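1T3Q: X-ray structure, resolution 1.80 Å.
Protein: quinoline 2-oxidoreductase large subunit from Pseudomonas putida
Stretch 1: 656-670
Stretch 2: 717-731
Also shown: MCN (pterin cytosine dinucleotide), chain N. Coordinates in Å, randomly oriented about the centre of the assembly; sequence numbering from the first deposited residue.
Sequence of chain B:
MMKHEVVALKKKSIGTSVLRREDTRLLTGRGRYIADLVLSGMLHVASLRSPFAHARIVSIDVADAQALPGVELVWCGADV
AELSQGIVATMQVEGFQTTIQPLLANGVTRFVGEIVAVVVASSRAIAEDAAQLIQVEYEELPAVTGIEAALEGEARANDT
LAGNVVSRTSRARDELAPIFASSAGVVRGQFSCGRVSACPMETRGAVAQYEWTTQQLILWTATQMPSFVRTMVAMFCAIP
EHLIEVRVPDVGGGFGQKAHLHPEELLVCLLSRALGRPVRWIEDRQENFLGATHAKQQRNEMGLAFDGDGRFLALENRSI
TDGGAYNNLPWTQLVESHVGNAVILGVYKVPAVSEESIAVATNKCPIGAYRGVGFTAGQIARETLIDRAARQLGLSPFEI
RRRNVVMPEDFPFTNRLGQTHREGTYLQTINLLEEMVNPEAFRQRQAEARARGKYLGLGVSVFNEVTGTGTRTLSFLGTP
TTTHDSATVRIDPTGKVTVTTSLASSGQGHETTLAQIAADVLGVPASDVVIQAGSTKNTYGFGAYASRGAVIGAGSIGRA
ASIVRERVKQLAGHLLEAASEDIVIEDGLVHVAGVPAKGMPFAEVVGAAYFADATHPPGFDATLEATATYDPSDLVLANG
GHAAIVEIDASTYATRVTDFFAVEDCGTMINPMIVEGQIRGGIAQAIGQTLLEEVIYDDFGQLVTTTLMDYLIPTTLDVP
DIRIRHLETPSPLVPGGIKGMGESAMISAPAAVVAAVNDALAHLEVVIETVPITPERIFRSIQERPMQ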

# COMPACT_ATOMS: atom_id res chain seq x y z
N ARG B 656 44.67 -16.60 11.43
CA ARG B 656 43.40 -17.20 11.81
C ARG B 656 43.01 -16.79 13.22
O ARG B 656 43.82 -16.86 14.14
CB ARG B 656 43.54 -18.73 11.71
CG ARG B 656 42.32 -19.54 12.11
CD ARG B 656 42.42 -20.98 11.60
NE ARG B 656 42.42 -21.97 12.68
CZ ARG B 656 43.51 -22.46 13.25
NH1 ARG B 656 43.41 -23.36 14.23
NH2 ARG B 656 44.71 -22.08 12.84
N VAL B 657 41.77 -16.33 13.39
CA VAL B 657 41.28 -15.96 14.71
C VAL B 657 40.70 -17.26 15.23
O VAL B 657 39.63 -17.68 14.79
CB VAL B 657 40.16 -14.91 14.64
CG1 VAL B 657 39.73 -14.53 16.04
CG2 VAL B 657 40.63 -13.69 13.86
N THR B 658 41.41 -17.90 16.15
CA THR B 658 40.98 -19.18 16.69
C THR B 658 40.01 -19.11 17.85
O THR B 658 39.23 -20.03 18.06
CB THR B 658 42.19 -20.02 17.14
OG1 THR B 658 42.86 -19.34 18.21
CG2 THR B 658 43.15 -20.22 15.99
N ASP B 659 40.06 -18.01 18.61
CA ASP B 659 39.19 -17.85 19.76
C ASP B 659 38.76 -16.40 19.94
O ASP B 659 39.47 -15.48 19.56
CB ASP B 659 39.92 -18.28 21.04
CG ASP B 659 40.41 -19.71 20.99
OD1 ASP B 659 39.66 -20.61 21.41
OD2 ASP B 659 41.55 -19.92 20.53
N PHE B 660 37.58 -16.22 20.52
CA PHE B 660 37.07 -14.89 20.79
C PHE B 660 36.23 -14.96 22.05
O PHE B 660 35.35 -15.82 22.20
CB PHE B 660 36.25 -14.36 19.62
CG PHE B 660 36.64 -12.96 19.21
CD1 PHE B 660 36.39 -11.88 20.04
CD2 PHE B 660 37.32 -12.75 18.01
CE1 PHE B 660 36.81 -10.59 19.69
CE2 PHE B 660 37.74 -11.46 17.65
CZ PHE B 660 37.48 -10.39 18.49
N PHE B 661 36.54 -14.07 22.98
CA PHE B 661 35.86 -14.00 24.26
C PHE B 661 35.26 -12.60 24.40
O PHE B 661 35.91 -11.61 24.07
CB PHE B 661 36.85 -14.24 25.39
CG PHE B 661 37.66 -15.50 25.23
CD1 PHE B 661 37.17 -16.73 25.66
CD2 PHE B 661 38.93 -15.46 24.64
CE1 PHE B 661 37.92 -17.89 25.51
CE2 PHE B 661 39.68 -16.62 24.49
CZ PHE B 661 39.18 -17.83 24.92
N ALA B 662 34.02 -12.53 24.87
CA ALA B 662 33.36 -11.25 25.04
C ALA B 662 32.65 -11.12 26.38
O ALA B 662 32.00 -12.06 26.84
CB ALA B 662 32.35 -11.02 23.91
N VAL B 663 32.80 -9.96 27.00
CA VAL B 663 32.12 -9.66 28.26
C VAL B 663 31.35 -8.38 27.96
O VAL B 663 31.93 -7.37 27.59
CB VAL B 663 33.11 -9.39 29.41
CG1 VAL B 663 32.35 -8.87 30.62
CG2 VAL B 663 33.87 -10.65 29.76
N GLU B 664 30.03 -8.43 28.11
CA GLU B 664 29.21 -7.26 27.82
C GLU B 664 28.31 -6.83 28.96
O GLU B 664 27.71 -7.67 29.64
CB GLU B 664 28.35 -7.51 26.57
CG GLU B 664 27.28 -6.45 26.31
CD GLU B 664 27.86 -5.11 25.86
OE1 GLU B 664 27.17 -4.08 26.01
OE2 GLU B 664 29.01 -5.10 25.36
N ASP B 665 28.24 -5.53 29.18
CA ASP B 665 27.37 -4.97 30.20
C ASP B 665 26.58 -3.85 29.56
O ASP B 665 27.08 -2.72 29.43
CB ASP B 665 28.17 -4.42 31.39
CG ASP B 665 27.27 -4.02 32.57
OD1 ASP B 665 26.11 -3.62 32.35
OD2 ASP B 665 27.73 -4.10 33.73
N CYS B 666 25.37 -4.16 29.12
CA CYS B 666 24.49 -3.18 28.50
C CYS B 666 23.33 -2.97 29.46
O CYS B 666 22.18 -2.81 29.04
CB CYS B 666 23.98 -3.68 27.14
SG CYS B 666 23.13 -5.29 27.17
N GLY B 667 23.64 -2.97 30.75
CA GLY B 667 22.59 -2.80 31.74
C GLY B 667 21.64 -3.97 31.60
O GLY B 667 22.07 -5.09 31.34
N THR B 668 20.35 -3.70 31.76
CA THR B 668 19.34 -4.74 31.65
C THR B 668 19.15 -5.17 30.19
O THR B 668 18.84 -4.35 29.34
CB THR B 668 17.98 -4.24 32.18
OG1 THR B 668 18.10 -3.94 33.57
CG2 THR B 668 16.89 -5.30 31.98
N MET B 669 19.36 -6.46 29.91
CA MET B 669 19.17 -6.98 28.56
C MET B 669 17.68 -7.23 28.34
O MET B 669 17.02 -7.86 29.17
CB MET B 669 19.90 -8.30 28.36
CG MET B 669 21.41 -8.23 28.41
SD MET B 669 22.13 -9.85 28.03
CE MET B 669 21.97 -10.66 29.61
N ILE B 670 17.15 -6.74 27.22
CA ILE B 670 15.74 -6.96 26.91
C ILE B 670 15.57 -8.39 26.42
O ILE B 670 14.68 -9.12 26.86
CB ILE B 670 15.26 -6.02 25.78
CG1 ILE B 670 15.46 -4.56 26.19
CG2 ILE B 670 13.79 -6.29 25.46
CD1 ILE B 670 15.23 -3.59 25.04
N LEU B 717 34.39 -19.38 7.48
CA LEU B 717 35.74 -19.87 7.75
C LEU B 717 36.66 -18.84 8.40
O LEU B 717 37.80 -19.15 8.75
CB LEU B 717 36.37 -20.38 6.45
CG LEU B 717 35.60 -21.51 5.75
CD1 LEU B 717 36.23 -21.82 4.40
CD2 LEU B 717 35.60 -22.74 6.64
N ASP B 718 36.16 -17.63 8.56
CA ASP B 718 36.94 -16.55 9.16
C ASP B 718 36.55 -16.26 10.60
O ASP B 718 37.37 -15.75 11.37
CB ASP B 718 36.76 -15.26 8.36
CG ASP B 718 37.31 -15.37 6.96
OD1 ASP B 718 38.53 -15.60 6.82
OD2 ASP B 718 36.52 -15.23 6.00
N VAL B 719 35.32 -16.58 10.97
CA VAL B 719 34.84 -16.32 12.32
C VAL B 719 34.74 -17.60 13.14
O VAL B 719 34.08 -18.56 12.73
CB VAL B 719 33.44 -15.64 12.28
CG1 VAL B 719 33.10 -15.06 13.65
CG2 VAL B 719 33.43 -14.55 11.21
N PRO B 720 35.40 -17.62 14.30
CA PRO B 720 35.38 -18.81 15.17
C PRO B 720 34.12 -18.81 16.01
O PRO B 720 33.31 -17.89 15.93
CB PRO B 720 36.62 -18.61 16.03
CG PRO B 720 36.56 -17.11 16.28
CD PRO B 720 36.24 -16.56 14.89
N ASP B 721 33.94 -19.86 16.81
CA ASP B 721 32.79 -19.88 17.70
C ASP B 721 33.21 -18.84 18.75
O ASP B 721 34.39 -18.69 19.03
CB ASP B 721 32.60 -21.26 18.33
CG ASP B 721 32.09 -22.27 17.32
OD1 ASP B 721 31.11 -21.97 16.61
OD2 ASP B 721 32.68 -23.37 17.22
N ILE B 722 32.23 -18.14 19.30
CA ILE B 722 32.49 -17.07 20.26
C ILE B 722 31.89 -17.34 21.64
O ILE B 722 30.74 -17.78 21.75
CB ILE B 722 31.90 -15.75 19.70
CG1 ILE B 722 32.60 -15.41 18.38
CG2 ILE B 722 32.03 -14.62 20.72
CD1 ILE B 722 31.79 -14.51 17.46
N ARG B 723 32.67 -17.08 22.69
CA ARG B 723 32.18 -17.28 24.05
C ARG B 723 31.81 -15.92 24.64
O ARG B 723 32.59 -14.97 24.61
CB ARG B 723 33.24 -17.96 24.92
CG ARG B 723 32.70 -18.45 26.27
CD ARG B 723 33.47 -19.67 26.78
NE ARG B 723 34.40 -19.37 27.87
CZ ARG B 723 34.04 -19.12 29.13
NH1 ARG B 723 34.97 -18.86 30.04
NH2 ARG B 723 32.77 -19.12 29.47
N ILE B 724 30.59 -15.83 25.16
CA ILE B 724 30.08 -14.59 25.72
C ILE B 724 29.61 -14.70 27.16
O ILE B 724 28.95 -15.66 27.53
CB ILE B 724 28.87 -14.08 24.92
CG1 ILE B 724 29.25 -13.91 23.45
CG2 ILE B 724 28.36 -12.77 25.52
CD1 ILE B 724 28.06 -13.59 22.56
N ARG B 725 29.95 -13.70 27.97
CA ARG B 725 29.49 -13.64 29.34
C ARG B 725 28.88 -12.26 29.55
O ARG B 725 29.28 -11.29 28.89
CB ARG B 725 30.65 -13.91 30.31
CG ARG B 725 31.06 -15.39 30.35
CD ARG B 725 29.88 -16.24 30.80
NE ARG B 725 30.09 -17.68 30.67
N HIS B 726 27.89 -12.17 30.43
CA HIS B 726 27.19 -10.92 30.68
C HIS B 726 27.24 -10.41 32.12
O HIS B 726 27.30 -11.18 33.08
CB HIS B 726 25.71 -11.07 30.31
CG HIS B 726 25.47 -11.61 28.94
ND1 HIS B 726 25.42 -10.80 27.82
CD2 HIS B 726 25.27 -12.87 28.50
CE1 HIS B 726 25.19 -11.54 26.75
NE2 HIS B 726 25.09 -12.80 27.13
N LEU B 727 27.22 -9.08 32.25
CA LEU B 727 27.19 -8.40 33.54
C LEU B 727 26.10 -7.36 33.33
O LEU B 727 25.91 -6.87 32.21
CB LEU B 727 28.52 -7.70 33.84
CG LEU B 727 29.74 -8.60 34.07
CD1 LEU B 727 30.97 -7.73 34.30
CD2 LEU B 727 29.49 -9.51 35.27
N GLU B 728 25.36 -7.02 34.39
CA GLU B 728 24.29 -6.03 34.26
C GLU B 728 24.34 -4.94 35.32
O GLU B 728 24.20 -5.20 36.51
CB GLU B 728 22.91 -6.71 34.29
CG GLU B 728 22.63 -7.61 33.09
CD GLU B 728 21.21 -8.15 33.07
OE1 GLU B 728 20.76 -8.68 34.11
OE2 GLU B 728 20.55 -8.07 32.02
N THR B 729 24.56 -3.71 34.86
CA THR B 729 24.59 -2.55 35.73
C THR B 729 23.51 -1.65 35.15
O THR B 729 23.74 -0.91 34.20
CB THR B 729 25.95 -1.84 35.69
OG1 THR B 729 26.99 -2.78 35.98
CG2 THR B 729 25.99 -0.72 36.73
N PRO B 730 22.29 -1.73 35.71
CA PRO B 730 21.14 -0.95 35.26
C PRO B 730 21.35 0.55 35.25
O PRO B 730 21.95 1.12 36.17
CB PRO B 730 20.03 -1.35 36.24
CG PRO B 730 20.45 -2.71 36.71
CD PRO B 730 21.93 -2.56 36.88
N SER B 731 20.86 1.19 34.20
CA SER B 731 20.94 2.64 34.10
C SER B 731 19.73 3.19 34.81
O SER B 731 18.61 2.72 34.61
CB SER B 731 20.90 3.09 32.64
OG SER B 731 20.52 4.45 32.58
N1 MCN N . 19.07 -4.93 22.91
C2 MCN N . 18.48 -5.65 24.01
N3 MCN N . 18.84 -5.14 25.25
C4 MCN N . 19.69 -4.06 25.49
C5 MCN N . 20.27 -3.38 24.33
C6 MCN N . 19.97 -3.81 23.06
O2 MCN N . 17.77 -6.60 23.81
N4 MCN N . 19.95 -3.67 26.72
C1' MCN N . 18.66 -5.45 21.49
C2D MCN N . 17.48 -4.57 20.86
O2' MCN N . 16.60 -5.42 20.04
C3' MCN N . 18.23 -3.50 20.09
C4D MCN N . 19.43 -4.20 19.52
O4D MCN N . 19.71 -5.34 20.48
O3' MCN N . 17.36 -2.95 19.03
C5' MCN N . 20.65 -3.29 19.19
O5' MCN N . 20.89 -2.55 20.36
PA MCN N . 20.95 -0.97 20.44
O1A MCN N . 19.73 -0.55 21.19
O2A MCN N . 22.35 -0.68 20.96
O3A MCN N . 21.00 -0.24 18.99
PB MCN N . 19.85 0.02 17.90
O1B MCN N . 19.71 1.50 17.77
O2B MCN N . 18.62 -0.77 18.21
O3B MCN N . 20.47 -0.60 16.56
C10 MCN N . 21.39 0.13 15.78
C9' MCN N . 22.72 -0.49 16.03
C8' MCN N . 23.70 0.27 15.10
S8' MCN N . 23.86 2.02 15.44
C7' MCN N . 24.42 -0.26 14.12
S7' MCN N . 25.52 0.64 13.04
C6' MCN N . 24.24 -1.79 13.82
C7 MCN N . 23.80 -2.53 15.06
O9' MCN N . 22.64 -1.94 15.62
N5' MCN N . 23.35 -1.86 12.59
C4A MCN N . 22.83 -3.21 12.49
N8' MCN N . 23.48 -3.96 14.73
C4B MCN N . 22.91 -4.24 13.45
N1' MCN N . 22.38 -5.55 13.32
C2' MCN N . 21.75 -5.79 12.14
N2' MCN N . 21.24 -7.02 11.96
N3' MCN N . 21.60 -4.83 11.16
C4' MCN N . 22.09 -3.48 11.23
O4' MCN N . 21.91 -2.70 10.32
O HOH W 1 40.00 -15.89 11.01
O HOH W 2 36.20 -18.83 20.97
O HOH W 3 25.28 -8.14 28.07
O HOH W 4 24.06 -6.57 30.28
O HOH W 5 17.94 -8.94 31.50

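Parallel strands illustrate a general principle: the backbone ladder fixes the register, and side chains take over where the ladder ends. In the large subunit of quinoline 2-oxidoreductase, the most concentrated polar contact lies at the end of the first strand, where the carboxylate of Asp665 receives two hydrogen bonds from one residue. The hydroxyl OG1 of Thr729 donates to Asp665 OD2 at 2.7 Å, and the backbone N of Thr729 donates to Asp665 OD1 at 3.0 Å. Asp665 OD1 also accepts from the backbone N of Gly667, again at 3.0 Å, so a single side chain ties its own turn to the opposing segment. A second carboxylate works in the reverse sense: Glu728 OE2 accepts from Met669 N at 2.9 Å, with an almost linear N-H...O angle of 168°. Each stretch thus contributes an acidic side chain that captures a backbone amide of the other.

Between the strands the classic parallel pattern appears. Arg723 N donates to Phe660 O (3.0 Å), and Arg723 O accepts from Ala662 N (2.8 Å); Arg725 N then donates to Ala662 O (2.9 Å), and Arg725 O accepts from Glu664 N (3.1 Å). Leu727 N to Glu664 O, at 3.0 Å, completes the series. Ala662, Glu664, Arg723 and Arg725 thus each supply both amide and carbonyl, while Phe660 and Leu727 at the ends give one group each, and the strand axes diverge by only 19°. The intervening alpha carbons add CA-H...O contacts, among them Val663 CA to Arg725 O at 3.3 Å.

Water extends the pairing at both ends. Before the ladder, one water accepts from Phe660 N (3.0 Å) and donates to Asp721 O (2.7 Å), bridging residues whose own N and O atoms stand 4.3 Å apart. Past it, another accepts from Cys666 N (3.0 Å) and donates to Gly667 O and Leu727 O (2.7 Å each), filling the space where the backbones no longer pair directly.

Packing follows the alternation of the strands. Phe660, Ala662, Ile722 and Ile724 point to one face, where Phe660 CB lies 4.0 Å from Ile722 CG1 and Ala662 CB lies 4.3 Å from Ile724 CG1. Phe661, Val663, Arg723 and Arg725 point to the other. Farther along, Met669 covers one face of the His726 ring: its SD is 3.8 Å and its CE 4.0 Å from the ring centroid, a combined sulfur-aromatic and CH-pi contact. At the opposite end Pro720 packs against Val657, with 4.1 Å between Pro720 CG and Val657 CG1.

Gly667 allows an especially close backbone approach. Its CA is 3.3 Å from Thr729 O, and an ideal CB would lie equally close to that oxygen; its positive phi also favours glycine. Directly beyond, the backbone turns to the pterin cytosine dinucleotide: Thr668 O accepts from MCN N4 at 2.9 Å, while Ile670 N donates to MCN N3 at 3.0 Å. Met669, between these two residues, is the one held by Glu728.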